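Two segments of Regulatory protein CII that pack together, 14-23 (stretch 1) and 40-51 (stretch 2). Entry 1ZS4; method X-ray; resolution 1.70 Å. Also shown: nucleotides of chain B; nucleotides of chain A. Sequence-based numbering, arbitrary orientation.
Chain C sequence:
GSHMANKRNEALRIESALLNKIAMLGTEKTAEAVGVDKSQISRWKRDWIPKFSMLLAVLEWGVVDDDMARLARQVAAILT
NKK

Stretch 1 14-23: IESALLNKIA
Stretch 2 (40-51) QISRWKRDWIPK

Stretch 1, residues 14-23, is helical throughout and belongs to a longer helix, with phi/psi near -65/-42 and i to i-4 bonds such as Leu18 N to Ile14 O at 2.8 Å. Stretch 2 enters already helical at Gln40 and stays so to Asp47 (mostly near -60/-40, with Arg46 at -95/-45 and Asp47 at -83/-27), leaves helical geometry at Trp48 (phi/psi -127/-33), and enters a second helix at Ile49 that runs on beyond Lys51. Trp48 is the N-cap of that second helix. The axes of 14-23 and 40-47 are nearly antiparallel, at 170°, and approach to 11.4 Å, so mainly side chains fill the space between these two helices. The register pairs Glu15 with Ile49 (CA to CA 6.4 Å), Leu19 with Lys45 (CA to CA 7.0 Å) and Ile22 with Ile41 (CA to CA 8.6 Å), the spacing widening along stretch 1. The contact buries 381 Å², with no hydrogen bond across it; apolar packing dominates.

Ile14 (m, t) is buried but does not reach stretch 2. One residue on, Glu15 (t, t, chi3 -81°) sets its CA-to-CB bond sideways, yet its extended chain brings the carboxylate nearer. OE1 lies 3.2 Å from both CA and CG of Pro50 and 3.7 Å from Ile49 CG2. OE1 is also 3.4 Å from Pro50 N, but the proline nitrogen carries no hydrogen to share, so the contact is one of packing. Ser16 (t) points away and is exposed, as suits a small polar residue on the outer side of the helix, and Ala17 is out of reach.

Leu18 (m, t) points toward stretch 2, its CD1 4.1 Å from CD1 of Ile49. Ile49 (m, m) is the main apolar anchor of stretch 2, covered over 92 Å². Leu19 (m, t) starts sideways but its end comes nearer: CD2 sits 4.1 Å from Ile49 CG2 and 3.8 Å from Lys45 CG. A single leucine methyl, CD2, thus touches both an isoleucine methyl and the methylenes of a lysine.

Lys45 (m, t, t, t) is extended beyond CB. Its aliphatic portion lies against stretch 1, while its NZ hydrogen-bonds to OP2 of DT8 in chain A at 2.8 Å; Ser42 (t) donates from OG to the same OP2, also at 2.8 Å. The long side chain thus joins apolar packing to phosphate binding.

Asn20 (t, chi2 62°), polar and exposed, and Lys21 (m, t, t, m), its NZ hydrogen-bonded elsewhere in the structure, do not reach stretch 2. Ile22 (m, t) returns to the interface, pointing toward it with 65 Å² covered. Its CG2 packs 3.9 Å from CG2 of Ile41 (m, m) and 3.8 Å from Lys45 CE, so one methyl meets both a beta-branched neighbor and the lysine chain. Ala23 lies sideways and makes no contact.

Away from the interface, Trp44 (m, chi2 5°) donates from NE1 to DC17 OP2 of chain B at 3.0 Å, and Arg46 NE forms a salt bridge with Asp47 OD1 at 2.8 Å.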

# COMPACT_ATOMS: atom_id res chain seq x y z
N ILE C 14 -21.68 8.33 -11.16
CA ILE C 14 -21.33 8.41 -9.76
C ILE C 14 -21.03 9.86 -9.36
O ILE C 14 -21.48 10.33 -8.30
CB ILE C 14 -20.12 7.47 -9.44
CG1 ILE C 14 -20.58 6.01 -9.55
CG2 ILE C 14 -19.57 7.75 -8.04
CD1 ILE C 14 -19.47 4.96 -9.66
N GLU C 15 -20.31 10.59 -10.21
CA GLU C 15 -20.00 11.98 -9.89
C GLU C 15 -21.29 12.77 -9.76
O GLU C 15 -21.44 13.57 -8.84
CB GLU C 15 -19.11 12.62 -10.96
CG GLU C 15 -18.97 14.13 -10.81
CD GLU C 15 -17.83 14.69 -11.62
OE1 GLU C 15 -16.67 14.60 -11.15
OE2 GLU C 15 -18.06 15.19 -12.75
N SER C 16 -22.24 12.51 -10.66
CA SER C 16 -23.52 13.21 -10.61
C SER C 16 -24.24 12.91 -9.30
O SER C 16 -24.76 13.83 -8.63
CB SER C 16 -24.40 12.82 -11.81
OG SER C 16 -25.69 13.40 -11.66
N ALA C 17 -24.27 11.63 -8.93
CA ALA C 17 -24.93 11.21 -7.69
C ALA C 17 -24.27 11.83 -6.46
O ALA C 17 -24.95 12.28 -5.54
CB ALA C 17 -24.90 9.70 -7.56
N LEU C 18 -22.94 11.82 -6.44
CA LEU C 18 -22.22 12.39 -5.30
C LEU C 18 -22.45 13.89 -5.19
O LEU C 18 -22.77 14.39 -4.12
CB LEU C 18 -20.72 12.12 -5.43
CG LEU C 18 -20.27 10.67 -5.21
CD1 LEU C 18 -18.77 10.59 -5.53
CD2 LEU C 18 -20.56 10.22 -3.77
N LEU C 19 -22.32 14.61 -6.30
CA LEU C 19 -22.50 16.06 -6.25
C LEU C 19 -23.93 16.39 -5.84
O LEU C 19 -24.16 17.35 -5.10
CB LEU C 19 -22.16 16.70 -7.60
CG LEU C 19 -20.67 16.68 -7.95
CD1 LEU C 19 -20.45 17.27 -9.33
CD2 LEU C 19 -19.89 17.47 -6.90
N ASN C 20 -24.90 15.60 -6.29
CA ASN C 20 -26.29 15.87 -5.90
C ASN C 20 -26.52 15.60 -4.41
O ASN C 20 -27.27 16.32 -3.76
CB ASN C 20 -27.26 15.02 -6.73
CG ASN C 20 -28.72 15.28 -6.36
OD1 ASN C 20 -29.21 16.40 -6.50
ND2 ASN C 20 -29.40 14.24 -5.86
N LYS C 21 -25.87 14.58 -3.86
CA LYS C 21 -26.02 14.28 -2.44
C LYS C 21 -25.46 15.44 -1.61
O LYS C 21 -26.06 15.85 -0.62
CB LYS C 21 -25.34 12.96 -2.08
CG LYS C 21 -26.20 11.74 -2.42
CD LYS C 21 -25.41 10.45 -2.23
CE LYS C 21 -26.31 9.21 -2.22
NZ LYS C 21 -26.93 8.98 -0.86
N ILE C 22 -24.31 15.97 -2.02
CA ILE C 22 -23.74 17.11 -1.31
C ILE C 22 -24.67 18.33 -1.40
O ILE C 22 -24.90 19.04 -0.41
CB ILE C 22 -22.36 17.50 -1.90
CG1 ILE C 22 -21.32 16.42 -1.59
CG2 ILE C 22 -21.92 18.87 -1.34
CD1 ILE C 22 -20.00 16.63 -2.33
N ALA C 23 -25.23 18.57 -2.58
CA ALA C 23 -26.12 19.72 -2.77
C ALA C 23 -27.41 19.61 -1.97
O ALA C 23 -27.91 20.62 -1.45
CB ALA C 23 -26.45 19.90 -4.25
N GLN C 40 -13.61 23.94 1.58
CA GLN C 40 -12.97 22.68 1.21
C GLN C 40 -13.98 21.79 0.47
O GLN C 40 -13.67 21.24 -0.59
CB GLN C 40 -12.42 21.96 2.44
CG GLN C 40 -10.90 22.16 2.64
CD GLN C 40 -10.46 23.59 2.39
OE1 GLN C 40 -10.10 23.95 1.27
NE2 GLN C 40 -10.51 24.43 3.43
N ILE C 41 -15.18 21.64 1.02
CA ILE C 41 -16.16 20.80 0.33
C ILE C 41 -16.38 21.38 -1.07
O ILE C 41 -16.42 20.64 -2.06
CB ILE C 41 -17.51 20.73 1.10
CG1 ILE C 41 -17.28 20.09 2.48
CG2 ILE C 41 -18.56 19.92 0.29
CD1 ILE C 41 -16.59 18.74 2.41
N SER C 42 -16.48 22.71 -1.14
CA SER C 42 -16.68 23.39 -2.41
C SER C 42 -15.55 23.04 -3.39
O SER C 42 -15.80 22.62 -4.53
CB SER C 42 -16.72 24.91 -2.18
OG SER C 42 -16.98 25.61 -3.38
N ARG C 43 -14.31 23.19 -2.94
CA ARG C 43 -13.17 22.91 -3.81
C ARG C 43 -13.00 21.44 -4.15
O ARG C 43 -12.57 21.11 -5.26
CB ARG C 43 -11.89 23.50 -3.21
CG ARG C 43 -11.86 25.03 -3.40
CD ARG C 43 -10.74 25.78 -2.68
NE ARG C 43 -10.65 27.12 -3.27
CZ ARG C 43 -10.74 28.27 -2.61
NH1 ARG C 43 -10.92 28.28 -1.30
NH2 ARG C 43 -10.67 29.41 -3.29
N TRP C 44 -13.37 20.56 -3.22
CA TRP C 44 -13.25 19.12 -3.47
C TRP C 44 -14.13 18.71 -4.66
O TRP C 44 -13.79 17.76 -5.36
CB TRP C 44 -13.65 18.30 -2.24
CG TRP C 44 -12.68 18.32 -1.07
CD1 TRP C 44 -11.54 19.06 -0.95
CD2 TRP C 44 -12.84 17.62 0.17
NE1 TRP C 44 -10.98 18.88 0.31
CE2 TRP C 44 -11.76 17.99 1.01
CE3 TRP C 44 -13.79 16.70 0.65
CZ2 TRP C 44 -11.61 17.48 2.31
CZ3 TRP C 44 -13.64 16.20 1.94
CH2 TRP C 44 -12.55 16.59 2.76
N LYS C 45 -15.25 19.40 -4.87
CA LYS C 45 -16.13 19.07 -6.00
C LYS C 45 -15.37 19.12 -7.31
O LYS C 45 -15.66 18.37 -8.25
CB LYS C 45 -17.29 20.09 -6.06
CG LYS C 45 -18.17 20.09 -4.82
CD LYS C 45 -19.20 21.21 -4.90
CE LYS C 45 -20.03 21.28 -3.64
NZ LYS C 45 -20.91 22.51 -3.57
N ARG C 46 -14.38 20.00 -7.36
CA ARG C 46 -13.56 20.21 -8.54
C ARG C 46 -12.27 19.40 -8.52
O ARG C 46 -11.89 18.77 -9.49
CB ARG C 46 -13.20 21.69 -8.66
CG ARG C 46 -12.21 22.05 -9.79
CD ARG C 46 -11.71 23.49 -9.58
NE ARG C 46 -10.87 23.54 -8.39
CZ ARG C 46 -10.61 24.64 -7.69
NH1 ARG C 46 -11.13 25.81 -8.04
NH2 ARG C 46 -9.83 24.55 -6.61
N ASP C 47 -11.62 19.42 -7.36
CA ASP C 47 -10.32 18.78 -7.19
C ASP C 47 -10.28 17.30 -6.90
O ASP C 47 -9.29 16.65 -7.24
CB ASP C 47 -9.55 19.51 -6.08
CG ASP C 47 -9.29 20.97 -6.40
OD1 ASP C 47 -9.28 21.33 -7.60
OD2 ASP C 47 -9.10 21.76 -5.44
N TRP C 48 -11.33 16.76 -6.28
CA TRP C 48 -11.33 15.35 -5.89
C TRP C 48 -12.48 14.48 -6.32
O TRP C 48 -12.30 13.28 -6.52
CB TRP C 48 -11.21 15.23 -4.36
CG TRP C 48 -9.87 15.65 -3.87
CD1 TRP C 48 -9.56 16.81 -3.21
CD2 TRP C 48 -8.63 14.97 -4.11
NE1 TRP C 48 -8.19 16.90 -3.03
CE2 TRP C 48 -7.60 15.79 -3.57
CE3 TRP C 48 -8.29 13.77 -4.73
CZ2 TRP C 48 -6.26 15.43 -3.64
CZ3 TRP C 48 -6.95 13.40 -4.80
CH2 TRP C 48 -5.95 14.24 -4.26
N ILE C 49 -13.68 15.04 -6.42
CA ILE C 49 -14.81 14.23 -6.82
C ILE C 49 -14.57 13.54 -8.17
O ILE C 49 -14.93 12.37 -8.34
CB ILE C 49 -16.10 15.09 -6.81
CG1 ILE C 49 -16.48 15.40 -5.35
CG2 ILE C 49 -17.21 14.37 -7.53
CD1 ILE C 49 -16.96 14.17 -4.57
N PRO C 50 -13.96 14.24 -9.15
CA PRO C 50 -13.74 13.52 -10.41
C PRO C 50 -12.87 12.27 -10.21
O PRO C 50 -13.14 11.20 -10.78
CB PRO C 50 -13.04 14.57 -11.28
CG PRO C 50 -13.70 15.87 -10.83
CD PRO C 50 -13.73 15.69 -9.31
N LYS C 51 -11.82 12.40 -9.40
CA LYS C 51 -10.91 11.28 -9.16
C LYS C 51 -11.57 10.19 -8.34
O LYS C 51 -11.47 9.01 -8.68
CB LYS C 51 -9.62 11.76 -8.46
CG LYS C 51 -8.74 12.64 -9.33
CD LYS C 51 -7.56 13.21 -8.54
CE LYS C 51 -6.63 14.05 -9.44
NZ LYS C 51 -5.47 14.58 -8.66
P DC B 17 -7.85 19.67 2.41
OP1 DC B 17 -8.50 18.57 3.13
OP2 DC B 17 -8.38 20.14 1.11
O5' DC B 17 -7.97 20.88 3.43
C5' DC B 17 -6.90 21.73 3.58
C4' DC B 17 -6.83 22.24 4.99
O4' DC B 17 -5.88 23.30 4.79
C3' DC B 17 -8.13 22.91 5.44
O3' DC B 17 -8.55 22.81 6.81
C2' DC B 17 -7.99 24.33 4.97
C1' DC B 17 -6.51 24.57 4.88
N1 DC B 17 -6.32 25.23 3.59
C2 DC B 17 -5.78 26.50 3.59
O2 DC B 17 -5.43 26.98 4.68
N3 DC B 17 -5.67 27.16 2.43
C4 DC B 17 -6.06 26.59 1.28
N4 DC B 17 -5.93 27.28 0.15
C5 DC B 17 -6.61 25.28 1.25
C6 DC B 17 -6.71 24.63 2.42
P DT A 8 -20.31 25.81 -4.70
OP1 DT A 8 -20.55 25.24 -6.06
OP2 DT A 8 -19.64 24.97 -3.68
O5' DT A 8 -19.53 27.18 -4.91
C5' DT A 8 -20.12 28.18 -5.73
C4' DT A 8 -19.17 29.33 -6.03
O4' DT A 8 -19.01 30.17 -4.86
C3' DT A 8 -17.75 28.93 -6.43
O3' DT A 8 -17.26 29.88 -7.39
C2' DT A 8 -17.00 28.95 -5.10
C1' DT A 8 -17.66 30.13 -4.40
N1 DT A 8 -17.65 30.21 -2.92
C2 DT A 8 -17.35 31.44 -2.34
O2 DT A 8 -17.04 32.44 -2.98
N3 DT A 8 -17.41 31.45 -0.97
C4 DT A 8 -17.72 30.40 -0.14
O4 DT A 8 -17.74 30.56 1.07
C5 DT A 8 -18.01 29.15 -0.80
C7 DT A 8 -18.34 27.95 0.05
C6 DT A 8 -17.97 29.11 -2.14
P DT A 9 -15.83 29.67 -8.09
OP1 DT A 9 -16.02 30.10 -9.49
OP2 DT A 9 -15.27 28.33 -7.80
O5' DT A 9 -14.93 30.76 -7.35
C5' DT A 9 -15.41 32.09 -7.27
C4' DT A 9 -14.42 33.02 -6.60
O4' DT A 9 -14.53 32.94 -5.15
C3' DT A 9 -12.95 32.72 -6.90
O3' DT A 9 -12.26 33.97 -6.83
C2' DT A 9 -12.56 31.80 -5.75
C1' DT A 9 -13.33 32.43 -4.60
N1 DT A 9 -13.65 31.64 -3.40
C2 DT A 9 -13.71 32.30 -2.19
O2 DT A 9 -13.50 33.50 -2.06
N3 DT A 9 -14.04 31.52 -1.12
C4 DT A 9 -14.32 30.17 -1.14
O4 DT A 9 -14.64 29.61 -0.10
C5 DT A 9 -14.22 29.53 -2.43
C7 DT A 9 -14.49 28.06 -2.54
C6 DT A 9 -13.89 30.29 -3.49